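PDB 2IPI: aclacinomycin oxidoreductase (AknOx) from Streptomyces galilaeus, which oxidises the terminal sugar of aclacinomycins in two successive FAD-dependent steps, turning aclacinomycin N into A and then A into Y, with oxygen as electron acceptor. Local coordinates for residues G88-F91 against E92-D96; V484-T488 against L489-G493. All coordinates share one frame; numbering follows the deposited sequence.

Contact 1: residues G88-F91 against E92-D96; sequences GHCF and EGFVD. With FAD (flavin-adenine dinucleotide), chain F.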
ATOM      1  N   GLY A  88       3.179   0.276 -11.867  1.00 12.75           N
ATOM      2  CA  GLY A  88       1.979   0.816 -12.479  1.00 13.37           C
ATOM      3  C   GLY A  88       0.728   0.684 -11.637  1.00 11.45           C
ATOM      4  O   GLY A  88      -0.381   0.754 -12.198  1.00 14.89           O
ATOM      5  N   HIS A  89       0.801   0.510 -10.319  1.00 12.51           N
ATOM      6  CA  HIS A  89      -0.457   0.375  -9.566  1.00 12.43           C
ATOM      7  C   HIS A  89      -0.919   1.669  -8.909  1.00 13.08           C
ATOM      8  O   HIS A  89      -1.933   1.647  -8.189  1.00  9.27           O
ATOM      9  CB  HIS A  89      -0.397  -0.747  -8.522  1.00 13.60           C
ATOM     10  CG  HIS A  89      -0.786  -2.074  -9.114  1.00 15.62           C
ATOM     11  ND1 HIS A  89      -2.022  -2.684  -8.958  1.00 17.07           N
ATOM     12  CD2 HIS A  89      -0.059  -2.907  -9.897  1.00 16.87           C
ATOM     13  CE1 HIS A  89      -2.028  -3.831  -9.613  1.00 15.33           C
ATOM     14  NE2 HIS A  89      -0.843  -3.985 -10.188  1.00 15.13           N
ATOM     15  N   CYS A  90      -0.248   2.784  -9.146  1.00 10.66           N
ATOM     16  CA  CYS A  90      -0.650   4.081  -8.623  1.00 12.14           C
ATOM     17  C   CYS A  90      -2.146   4.375  -8.726  1.00 11.50           C
ATOM     18  O   CYS A  90      -2.656   4.582  -9.828  1.00 11.90           O
ATOM     19  CB  CYS A  90       0.099   5.192  -9.379  1.00  8.15           C
ATOM     20  SG  CYS A  90       0.254   6.685  -8.351  1.00 22.12           S
ATOM     21  N   PHE A  91      -2.865   4.389  -7.604  1.00 10.54           N
ATOM     22  CA  PHE A  91      -4.331   4.557  -7.693  1.00 11.89           C
ATOM     23  C   PHE A  91      -4.746   5.869  -8.343  1.00 12.21           C
ATOM     24  O   PHE A  91      -5.830   5.980  -8.913  1.00 12.05           O
ATOM     25  CB  PHE A  91      -4.962   4.493  -6.294  1.00 11.30           C
ATOM     26  CG  PHE A  91      -5.014   3.085  -5.712  1.00  7.46           C
ATOM     27  CD1 PHE A  91      -4.598   2.844  -4.419  1.00  6.41           C
ATOM     28  CD2 PHE A  91      -5.499   2.054  -6.501  1.00 10.54           C
ATOM     29  CE1 PHE A  91      -4.648   1.562  -3.897  1.00 11.84           C
ATOM     30  CE2 PHE A  91      -5.537   0.767  -5.995  1.00  9.61           C
ATOM     31  CZ  PHE A  91      -5.120   0.539  -4.692  1.00  9.67           C
ATOM     32  N   GLU A  92      -3.893   6.896  -8.260  1.00 12.31           N
ATOM     33  CA  GLU A  92      -4.251   8.208  -8.805  1.00 11.81           C
ATOM     34  C   GLU A  92      -3.575   8.487 -10.138  1.00 14.98           C
ATOM     35  O   GLU A  92      -3.662   9.560 -10.728  1.00 10.33           O
ATOM     36  CB  GLU A  92      -3.918   9.289  -7.774  1.00 11.98           C
ATOM     37  CG  GLU A  92      -4.947   9.366  -6.656  1.00 10.36           C
ATOM     38  CD  GLU A  92      -6.158  10.200  -7.086  1.00  7.55           C
ATOM     39  OE1 GLU A  92      -6.806  10.788  -6.202  1.00 13.60           O
ATOM     40  OE2 GLU A  92      -6.449  10.221  -8.299  1.00  9.78           O
ATOM     41  N   GLY A  93      -2.876   7.474 -10.675  1.00 12.87           N
ATOM     42  CA  GLY A  93      -2.319   7.574 -12.007  1.00 13.09           C
ATOM     43  C   GLY A  93      -1.450   8.796 -12.254  1.00 10.99           C
ATOM     44  O   GLY A  93      -1.425   9.308 -13.365  1.00 12.88           O
ATOM     45  N   PHE A  94      -0.773   9.249 -11.227  1.00 12.99           N
ATOM     46  CA  PHE A  94       0.182  10.345 -11.212  1.00 12.19           C
ATOM     47  C   PHE A  94       1.199  10.269 -12.345  1.00 13.19           C
ATOM     48  O   PHE A  94       1.527  11.303 -12.929  1.00  9.62           O
ATOM     49  CB  PHE A  94       0.923  10.346  -9.881  1.00 10.21           C
ATOM     50  CG  PHE A  94       0.144  10.749  -8.656  1.00 10.04           C
ATOM     51  CD1 PHE A  94       0.559  10.356  -7.402  1.00 10.03           C
ATOM     52  CD2 PHE A  94      -0.983  11.546  -8.736  1.00 13.32           C
ATOM     53  CE1 PHE A  94      -0.118  10.742  -6.259  1.00 12.48           C
ATOM     54  CE2 PHE A  94      -1.686  11.930  -7.615  1.00 12.39           C
ATOM     55  CZ  PHE A  94      -1.250  11.536  -6.364  1.00 14.23           C
ATOM     56  N   VAL A  95       1.718   9.081 -12.638  1.00 12.77           N
ATOM     57  CA  VAL A  95       2.740   8.889 -13.664  1.00 12.41           C
ATOM     58  C   VAL A  95       2.222   9.249 -15.044  1.00 10.68           C
ATOM     59  O   VAL A  95       2.966   9.716 -15.913  1.00 10.53           O
ATOM     60  CB  VAL A  95       3.256   7.425 -13.620  1.00  7.95           C
ATOM     61  CG1 VAL A  95       4.128   7.092 -14.825  1.00  8.90           C
ATOM     62  CG2 VAL A  95       3.993   7.203 -12.310  1.00  7.37           C
ATOM     63  N   ASP A  96       0.934   9.045 -15.267  1.00 10.70           N
ATOM     64  CA  ASP A  96       0.234   9.307 -16.507  1.00 11.67           C
ATOM     65  C   ASP A  96      -0.380  10.715 -16.594  1.00  9.50           C
ATOM     66  O   ASP A  96      -1.223  10.907 -17.469  1.00 15.71           O
ATOM     67  CB  ASP A  96      -0.920   8.298 -16.679  1.00 12.55           C
ATOM     68  CG  ASP A  96      -0.468   6.856 -16.832  1.00 15.90           C
ATOM     69  OD1 ASP A  96       0.210   6.598 -17.851  1.00 17.88           O
ATOM     70  OD2 ASP A  96      -0.759   6.009 -15.958  1.00 14.46           O
TER
HETATM   71  PA  FAD F 801       3.784   2.755  -9.779  1.00 11.55           P
HETATM   72  O1A FAD F 801       2.710   3.428 -10.396  1.00 11.21           O
HETATM   73  O2A FAD F 801       4.819   2.398 -10.748  1.00  7.64           O
HETATM   74  O5B FAD F 801       4.396   3.612  -8.611  1.00 10.01           O
HETATM   75  C5B FAD F 801       3.627   4.202  -7.643  1.00 14.06           C
HETATM   76  C4B FAD F 801       4.342   5.422  -7.069  1.00 16.68           C
HETATM   77  O4B FAD F 801       5.677   5.089  -6.806  1.00 14.10           O
HETATM   78  C3B FAD F 801       4.423   6.561  -8.102  1.00 14.70           C
HETATM   79  O3B FAD F 801       4.513   7.788  -7.473  1.00  8.81           O
HETATM   80  C2B FAD F 801       5.737   6.287  -8.814  1.00 12.35           C
HETATM   81  O2B FAD F 801       6.320   7.394  -9.447  1.00 12.54           O
HETATM   82  C1B FAD F 801       6.547   5.751  -7.654  1.00 14.94           C
HETATM   83  N9A FAD F 801       7.703   4.931  -8.067  1.00 15.63           N
HETATM   84  C8A FAD F 801       7.690   3.871  -8.885  1.00 15.48           C
HETATM   85  N7A FAD F 801       8.910   3.371  -9.012  1.00 16.20           N
HETATM   86  C5A FAD F 801       9.723   4.138  -8.286  1.00 15.46           C
HETATM   87  C6A FAD F 801      11.090   4.096  -8.041  1.00 17.19           C
HETATM   88  N6A FAD F 801      11.769   3.132  -8.532  1.00 17.31           N
HETATM   89  N1A FAD F 801      11.638   4.997  -7.243  1.00 11.54           N
HETATM   90  C2A FAD F 801      10.870   5.901  -6.682  1.00 13.98           C
HETATM   91  N3A FAD F 801       9.566   5.963  -6.878  1.00 13.08           N
HETATM   92  C4A FAD F 801       8.993   5.113  -7.676  1.00 14.49           C
HETATM   93  N1  FAD F 801      -0.535  -1.585  -0.884  1.00  9.87           N
HETATM   94  C2  FAD F 801      -0.307  -2.106   0.368  1.00 10.62           C
HETATM   95  O2  FAD F 801       0.280  -1.552   1.192  1.00 10.03           O
HETATM   96  N3  FAD F 801      -0.802  -3.351   0.642  1.00 16.41           N
HETATM   97  C4  FAD F 801      -1.511  -4.087  -0.292  1.00 15.80           C
HETATM   98  O4  FAD F 801      -1.839  -5.208  -0.026  1.00 12.33           O
HETATM   99  C4X FAD F 801      -1.720  -3.552  -1.565  1.00 13.96           C
HETATM  100  N5  FAD F 801      -2.434  -4.217  -2.518  1.00 11.27           N
HETATM  101  C5X FAD F 801      -2.579  -3.728  -3.775  1.00 16.55           C
HETATM  102  C6  FAD F 801      -3.234  -4.472  -4.758  1.00 17.34           C
HETATM  103  C7  FAD F 801      -3.418  -3.937  -5.999  1.00 15.81           C
HETATM  104  C7M FAD F 801      -4.024  -4.831  -7.031  1.00 19.65           C
HETATM  105  C8  FAD F 801      -2.874  -2.691  -6.330  1.00 11.78           C
HETATM  106  C8M FAD F 801      -2.815  -2.265  -7.780  1.00 12.90           C
HETATM  107  C9  FAD F 801      -2.219  -1.998  -5.338  1.00 12.54           C
HETATM  108  C9A FAD F 801      -2.082  -2.463  -4.054  1.00 16.42           C
HETATM  109  N10 FAD F 801      -1.437  -1.729  -3.077  1.00 15.52           N
HETATM  110  C10 FAD F 801      -1.216  -2.287  -1.853  1.00 14.43           C
HETATM  111  C1' FAD F 801      -1.398  -0.236  -3.122  1.00 12.76           C
HETATM  112  C2' FAD F 801      -0.190   0.378  -3.833  1.00 16.61           C
HETATM  113  O2' FAD F 801      -0.386   0.935  -5.091  1.00 13.13           O
HETATM  114  C3' FAD F 801       1.019  -0.524  -3.896  1.00 20.06           C
HETATM  115  O3' FAD F 801       1.406  -0.965  -2.631  1.00 16.21           O
HETATM  116  C4' FAD F 801       2.060   0.295  -4.718  1.00 24.00           C
HETATM  117  O4' FAD F 801       1.872   1.652  -4.724  1.00 21.15           O
HETATM  118  C5' FAD F 801       2.307  -0.054  -6.167  1.00 18.92           C
HETATM  119  O5' FAD F 801       3.429   0.611  -6.641  1.00 15.33           O
HETATM  120  P   FAD F 801       3.792   0.371  -8.141  1.00 10.80           P
HETATM  121  O1P FAD F 801       5.198   0.309  -8.317  1.00  8.88           O
HETATM  122  O2P FAD F 801       3.128  -0.787  -8.558  1.00 17.11           O
HETATM  123  O3P FAD F 801       3.142   1.532  -8.995  1.00  9.43           O
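Cys-90 meets the residues after it through a type I beta turn closed by a hydrogen bond from Gly-93 N to Cys-90 O (3.0 Å). Its sulfur points to the following 3-10 turn: with SG anti to the backbone N (chi1 -154°), it lies 3.8 Å from Phe-94 CD1 and approaches that ring obliquely, a sulfur-aromatic contact. Glu-92 CB rests against one face of the same ring, and the acid beyond it pairs with Lys-362.

The preceding residues hold FAD. In His-89, CB lies 3.5 Å from FAD O2P; CG nears FAD C8M only because ND1 is bonded covalently to that methyl carbon, at 1.5 Å and near the ring plane; CD2 lies 4.1 Å from FAD O2P. Beyond ND1, CE1 comes to 3.4 Å from FAD C7M, while NE2, on the far side of the ring, is hydrogen-bonded to Gln-151. The backbone grips the diphosphate: Gly-88 N donates to FAD O2A (2.9 Å), His-89 N reaches both FAD O3P and O2P, and Cys-90 N adds a longer bond to FAD O1A. Phe-91 CE1 then packs 3.8 Å from FAD C1', and its side chain also touches the bound aclacinomycin derivative.

This is the histidyl half of the bicovalent flavin linkage, Cys-149 supplying the other. One short loop thus ties the dimethylbenzene end of the isoalloxazine at its 8alpha carbon while successive N-H groups donate to the diphosphate oxygens, probably helping stabilise their negative charge; 8alpha-histidyl attachment probably also helps raise the flavin's redox potential, as in related oxidases.

Contact 2: residues V484-T488 against L489-G493; sequences VPWYT and LYYKG
Trp-486 and Tyr-490, one helical turn apart, meet edge to edge: Trp-486 CE3 lies 3.8 Å from Tyr-490 CD1, and the two side chains cross at about a right angle. The indole is carried there by an unusual first torsion, chi1 66°, which sets CG between the backbone N and the carbonyl carbon; its CZ3 then reaches Tyr-491 CE2 at 4.1 Å, and Tyr-487 CB covers one face of the ring. Around the helix, Val-484 CG1 touches Leu-489 CD2 at 3.8 Å; with Pro-485 as N-cap, this N'-to-N4 contact is a hydrophobic staple.

In the backbone, Tyr-490 N donates to Trp-486 O (3.1 Å) and Tyr-491 N to Tyr-487 O (2.9 Å), whereas the opening bond from Leu-489 N to Pro-485 O is weak. Lys-492 N closes the last turn on Thr-488 O (2.9 Å), and the positive phi of Lys-492 ends the helical path.

At the polar edge, Lys-492 NZ forms a salt bridge with Glu-463, Tyr-491 OH is hydrogen-bonded to Gly-214 O, and Tyr-490 OH to the backbone O of active-site Tyr-469. Helix 486-491 is thereby joined to the surrounding loops just ahead of helix 495-505, whose Tyr-495 stacks on Tyr-487.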
ATOM      1  N   VAL A 484      -7.079  20.957   8.479  1.00 22.73           N
ATOM      2  CA  VAL A 484      -5.896  20.100   8.502  1.00 21.19           C
ATOM      3  C   VAL A 484      -5.327  19.899   7.107  1.00 20.06           C
ATOM      4  O   VAL A 484      -6.071  19.595   6.167  1.00 19.99           O
ATOM      5  CB  VAL A 484      -6.258  18.748   9.140  1.00 21.18           C
ATOM      6  CG1 VAL A 484      -5.035  17.853   9.259  1.00 18.40           C
ATOM      7  CG2 VAL A 484      -6.893  18.992  10.510  1.00 18.70           C
ATOM      8  N   PRO A 485      -4.017  20.068   6.957  1.00 16.87           N
ATOM      9  CA  PRO A 485      -3.390  19.939   5.633  1.00 16.42           C
ATOM     10  C   PRO A 485      -3.235  18.478   5.226  1.00 15.84           C
ATOM     11  O   PRO A 485      -3.304  17.598   6.092  1.00 18.49           O
ATOM     12  CB  PRO A 485      -2.018  20.576   5.828  1.00 16.08           C
ATOM     13  CG  PRO A 485      -1.805  20.715   7.288  1.00 17.36           C
ATOM     14  CD  PRO A 485      -3.056  20.378   8.023  1.00 16.74           C
ATOM     15  N   TRP A 486      -3.031  18.225   3.933  1.00 15.89           N
ATOM     16  CA  TRP A 486      -2.891  16.850   3.466  1.00 15.13           C
ATOM     17  C   TRP A 486      -1.694  16.151   4.097  1.00 15.58           C
ATOM     18  O   TRP A 486      -1.681  14.933   4.304  1.00 12.91           O
ATOM     19  CB  TRP A 486      -2.766  16.831   1.930  1.00 14.03           C
ATOM     20  CG  TRP A 486      -1.481  17.494   1.512  1.00 17.51           C
ATOM     21  CD1 TRP A 486      -1.194  18.827   1.391  1.00 17.47           C
ATOM     22  CD2 TRP A 486      -0.284  16.786   1.166  1.00 18.11           C
ATOM     23  NE1 TRP A 486       0.111  18.996   0.983  1.00 15.40           N
ATOM     24  CE2 TRP A 486       0.685  17.749   0.839  1.00 17.09           C
ATOM     25  CE3 TRP A 486       0.046  15.428   1.101  1.00 17.40           C
ATOM     26  CZ2 TRP A 486       1.974  17.376   0.455  1.00 17.71           C
ATOM     27  CZ3 TRP A 486       1.318  15.072   0.721  1.00 18.63           C
ATOM     28  CH2 TRP A 486       2.279  16.046   0.401  1.00 17.70           C
ATOM     29  N   TYR A 487      -0.639  16.913   4.395  1.00 15.72           N
ATOM     30  CA  TYR A 487       0.595  16.263   4.852  1.00 15.67           C
ATOM     31  C   TYR A 487       0.490  15.843   6.310  1.00 15.59           C
ATOM     32  O   TYR A 487       1.095  14.849   6.736  1.00 14.32           O
ATOM     33  CB  TYR A 487       1.828  17.148   4.626  1.00 15.15           C
ATOM     34  CG  TYR A 487       1.734  18.577   5.086  1.00 15.56           C
ATOM     35  CD1 TYR A 487       1.659  19.614   4.170  1.00 17.93           C
ATOM     36  CD2 TYR A 487       1.716  18.901   6.439  1.00 17.28           C
ATOM     37  CE1 TYR A 487       1.569  20.929   4.578  1.00 17.23           C
ATOM     38  CE2 TYR A 487       1.629  20.218   6.849  1.00 19.65           C
ATOM     39  CZ  TYR A 487       1.557  21.230   5.920  1.00 20.17           C
ATOM     40  OH  TYR A 487       1.467  22.548   6.327  1.00 19.46           O
ATOM     41  N   THR A 488      -0.276  16.574   7.113  1.00 12.96           N
ATOM     42  CA  THR A 488      -0.628  16.120   8.458  1.00 14.34           C
ATOM     43  C   THR A 488      -1.335  14.771   8.358  1.00 13.26           C
ATOM     44  O   THR A 488      -1.065  13.827   9.085  1.00 12.39           O
ATOM     45  CB  THR A 488      -1.536  17.145   9.159  1.00 17.59           C
ATOM     46  OG1 THR A 488      -0.792  18.375   9.298  1.00 19.01           O
ATOM     47  CG2 THR A 488      -1.953  16.683  10.547  1.00 15.44           C
ATOM     48  N   LEU A 489      -2.263  14.724   7.394  1.00 12.02           N
ATOM     49  CA  LEU A 489      -3.106  13.558   7.225  1.00 13.65           C
ATOM     50  C   LEU A 489      -2.251  12.320   6.979  1.00 11.46           C
ATOM     51  O   LEU A 489      -2.493  11.290   7.592  1.00 11.43           O
ATOM     52  CB  LEU A 489      -4.095  13.745   6.073  1.00 14.58           C
ATOM     53  CG  LEU A 489      -5.231  14.750   6.274  1.00 13.22           C
ATOM     54  CD1 LEU A 489      -6.252  14.592   5.156  1.00  8.20           C
ATOM     55  CD2 LEU A 489      -5.910  14.590   7.626  1.00 12.67           C
ATOM     56  N   TYR A 490      -1.264  12.455   6.084  1.00 12.69           N
ATOM     57  CA  TYR A 490      -0.501  11.264   5.698  1.00  9.37           C
ATOM     58  C   TYR A 490       0.702  10.977   6.585  1.00 14.09           C
ATOM     59  O   TYR A 490       1.112   9.816   6.737  1.00 13.55           O
ATOM     60  CB  TYR A 490      -0.038  11.435   4.249  1.00  9.71           C
ATOM     61  CG  TYR A 490      -1.040  11.111   3.180  1.00 11.38           C
ATOM     62  CD1 TYR A 490      -1.386  12.069   2.231  1.00 15.66           C
ATOM     63  CD2 TYR A 490      -1.678   9.879   3.072  1.00 12.66           C
ATOM     64  CE1 TYR A 490      -2.307  11.819   1.225  1.00 14.62           C
ATOM     65  CE2 TYR A 490      -2.599   9.614   2.072  1.00  7.07           C
ATOM     66  CZ  TYR A 490      -2.919  10.581   1.149  1.00 14.18           C
ATOM     67  OH  TYR A 490      -3.838  10.329   0.141  1.00 12.39           O
ATOM     68  N   TYR A 491       1.365  11.978   7.151  1.00 11.65           N
ATOM     69  CA  TYR A 491       2.636  11.753   7.827  1.00 11.89           C
ATOM     70  C   TYR A 491       2.680  12.226   9.273  1.00 14.13           C
ATOM     71  O   TYR A 491       3.729  12.040   9.917  1.00 12.26           O
ATOM     72  CB  TYR A 491       3.753  12.520   7.086  1.00 10.61           C
ATOM     73  CG  TYR A 491       3.915  12.276   5.617  1.00 11.87           C
ATOM     74  CD1 TYR A 491       4.392  11.057   5.127  1.00 10.36           C
ATOM     75  CD2 TYR A 491       3.606  13.249   4.686  1.00  8.49           C
ATOM     76  CE1 TYR A 491       4.540  10.849   3.762  1.00  9.78           C
ATOM     77  CE2 TYR A 491       3.749  13.053   3.333  1.00  9.14           C
ATOM     78  CZ  TYR A 491       4.220  11.845   2.873  1.00  9.19           C
ATOM     79  OH  TYR A 491       4.345  11.699   1.519  1.00  9.50           O
ATOM     80  N   LYS A 492       1.622  12.845   9.781  1.00 10.23           N
ATOM     81  CA  LYS A 492       1.577  13.437  11.108  1.00 11.58           C
ATOM     82  C   LYS A 492       2.840  14.222  11.419  1.00 12.54           C
ATOM     83  O   LYS A 492       3.325  14.936  10.546  1.00 13.62           O
ATOM     84  CB  LYS A 492       1.344  12.342  12.160  1.00 12.58           C
ATOM     85  CG  LYS A 492       0.018  11.619  11.871  1.00 12.15           C
ATOM     86  CD  LYS A 492      -0.010  10.269  12.579  1.00 13.69           C
ATOM     87  CE  LYS A 492      -0.131  10.415  14.086  1.00 15.14           C
ATOM     88  NZ  LYS A 492      -1.324   9.766  14.695  1.00 13.10           N
ATOM     89  N   GLY A 493       3.398  14.118  12.619  1.00 13.47           N
ATOM     90  CA  GLY A 493       4.552  14.914  12.995  1.00 17.06           C
ATOM     91  C   GLY A 493       5.828  14.644  12.231  1.00 17.17           C
ATOM     92  O   GLY A 493       6.861  15.249  12.520  1.00 20.25           O
TER

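Contact 1 comes first along the chain, in the loop between strands 82-85 and 102-105 of the FAD-binding PCMH-type region; contact 2 follows almost four hundred residues later, on helix 486-491 in the berberine-like C-terminal region. Their centres are 21 Å apart and their nearest atoms about 7 Å, so they do not touch. Both come close to the active-site residue Tyr-469, whose side chain is about 4 Å from that of Phe-91 and about 5 Å from that of Tyr-490. The flavin-attaching loop and the C-terminal helix therefore approach the same catalytic residue from separate parts of the sequence, bringing both regions to the active site.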